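Local coordinates for cytoplasmic protein (Cryptococcus neoformans var. grubii serotype A, PDB 7LPO) that probably hydrolyses steryl beta-glucosides, as a sterylglucosidase of glycoside hydrolase family 5, at residues A[468-472]-A[496-500]. Sequence-based numbering, arbitrary orientation.
Sequences NADAI and MIQGE
Strand 467-469, antiparallel to 486-488, turns into helix 471-475 against helix 490-512: Met496 and Glu500, one turn apart, face Asp470 (CA-CA 6.5 Å) and Ile472 (CA-CA 6.3 Å). In extended Asn468 (chi1 t), OD1 accepts a hydrogen bond from Ala469 N (2.6 Å); ND2, held by Asp455, lies 3.9 Å from Ile497 CD1. Met496 (chi1 t, chi2 -94°, chi3 m) lays its thioether along backbone 468-470, CE 3.3 Å from Ala469 C and SD 3.4 Å from Asp470 CA. Water 1, 3.1 Å from Ala469 O and 2.5 Å from Glu500 OE1, bridges them. Helix 490-512 lies between strands 447-449 and 518-522 of the family 5 TIM barrel. Asp470 centres an inverse gamma turn (phi/psi -83/90) and N-caps helix 471-475, OD1 accepting from Gly473 N, OD2 hydrogen-bonded to Tyr479 OH. Glu500 (chi1 m, chi2 t, chi3 -84°) reaches the same first turn: OE2 accepts from Ile472 N (2.9 Å, 168°), 3.2 Å from Asp470 OD1, two unbonded acceptors. Ile472 (chi1 m) points toward helix 490-512, touching Val503 and Leu504.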
loop_
_atom_site.group_PDB
_atom_site.type_symbol
_atom_site.label_atom_id
_atom_site.label_comp_id
_atom_site.label_asym_id
_atom_site.label_seq_id
_atom_site.Cartn_x
_atom_site.Cartn_y
_atom_site.Cartn_z
ATOM N N ASN A 468 8.630 1.639 -21.862
ATOM C CA ASN A 468 8.294 2.121 -20.529
ATOM C C ASN A 468 9.097 3.394 -20.319
ATOM O O ASN A 468 9.846 3.821 -21.202
ATOM C CB ASN A 468 8.562 1.066 -19.446
ATOM C CG ASN A 468 7.680 1.254 -18.215
ATOM O OD1 ASN A 468 7.425 2.383 -17.783
ATOM N ND2 ASN A 468 7.208 0.146 -17.648
ATOM N N ALA A 469 8.930 4.008 -19.154
ATOM C CA ALA A 469 9.585 5.278 -18.890
ATOM C C ALA A 469 9.890 5.397 -17.408
ATOM O O ALA A 469 9.171 4.854 -16.559
ATOM C CB ALA A 469 8.722 6.456 -19.349
ATOM N N ASP A 470 10.961 6.129 -17.110
ATOM C CA ASP A 470 11.461 6.271 -15.747
ATOM C C ASP A 470 10.661 7.357 -15.039
ATOM O O ASP A 470 11.042 8.531 -15.029
ATOM C CB ASP A 470 12.947 6.597 -15.771
ATOM C CG ASP A 470 13.501 6.892 -14.387
ATOM O OD1 ASP A 470 12.803 6.625 -13.379
ATOM O OD2 ASP A 470 14.638 7.391 -14.314
ATOM N N ALA A 471 9.560 6.949 -14.396
ATOM C CA ALA A 471 8.629 7.919 -13.823
ATOM C C ALA A 471 9.226 8.651 -12.624
ATOM O O ALA A 471 8.943 9.838 -12.410
ATOM C CB ALA A 471 7.327 7.222 -13.420
ATOM N N ILE A 472 10.024 7.963 -11.810
ATOM C CA ILE A 472 10.642 8.626 -10.662
ATOM C C ILE A 472 11.653 9.670 -11.129
ATOM O O ILE A 472 11.701 10.786 -10.603
ATOM C CB ILE A 472 11.287 7.585 -9.729
ATOM C CG1 ILE A 472 10.189 6.861 -8.946
ATOM C CG2 ILE A 472 12.287 8.251 -8.809
ATOM C CD1 ILE A 472 10.693 5.934 -7.863
ATOM N N MET A 496 15.974 -0.206 -16.021
ATOM C CA MET A 496 15.473 1.103 -15.629
ATOM C C MET A 496 14.611 1.011 -14.375
ATOM O O MET A 496 14.772 1.815 -13.447
ATOM C CB MET A 496 14.694 1.710 -16.795
ATOM C CG MET A 496 14.189 3.102 -16.544
ATOM S SD MET A 496 12.517 3.033 -15.917
ATOM C CE MET A 496 11.622 2.588 -17.408
ATOM N N ILE A 497 13.718 0.016 -14.310
ATOM C CA ILE A 497 12.856 -0.120 -13.141
ATOM C C ILE A 497 13.674 -0.508 -11.918
ATOM O O ILE A 497 13.435 -0.015 -10.811
ATOM C CB ILE A 497 11.716 -1.117 -13.428
ATOM C CG1 ILE A 497 10.926 -0.597 -14.626
ATOM C CG2 ILE A 497 10.833 -1.292 -12.196
ATOM C CD1 ILE A 497 9.529 -1.109 -14.744
ATOM N N GLN A 498 14.672 -1.367 -12.099
ATOM C CA GLN A 498 15.571 -1.670 -10.994
ATOM C C GLN A 498 16.285 -0.410 -10.517
ATOM O O GLN A 498 16.534 -0.247 -9.315
ATOM C CB GLN A 498 16.578 -2.733 -11.424
ATOM C CG GLN A 498 17.402 -3.291 -10.301
ATOM C CD GLN A 498 18.316 -4.402 -10.771
ATOM O OE1 GLN A 498 19.455 -4.156 -11.140
ATOM N NE2 GLN A 498 17.810 -5.630 -10.778
ATOM N N GLY A 499 16.619 0.491 -11.441
ATOM C CA GLY A 499 17.200 1.763 -11.041
ATOM C C GLY A 499 16.246 2.637 -10.252
ATOM O O GLY A 499 16.667 3.353 -9.340
ATOM N N GLU A 500 14.950 2.574 -10.573
ATOM C CA GLU A 500 13.974 3.327 -9.793
ATOM C C GLU A 500 13.912 2.829 -8.353
ATOM O O GLU A 500 13.819 3.628 -7.418
ATOM C CB GLU A 500 12.597 3.239 -10.448
ATOM C CG GLU A 500 12.469 4.030 -11.742
ATOM C CD GLU A 500 11.028 4.079 -12.252
ATOM O OE1 GLU A 500 10.596 3.135 -12.934
ATOM O OE2 GLU A 500 10.325 5.069 -11.969
HETATM O O HOH W 1 8.279 3.659 -13.831
#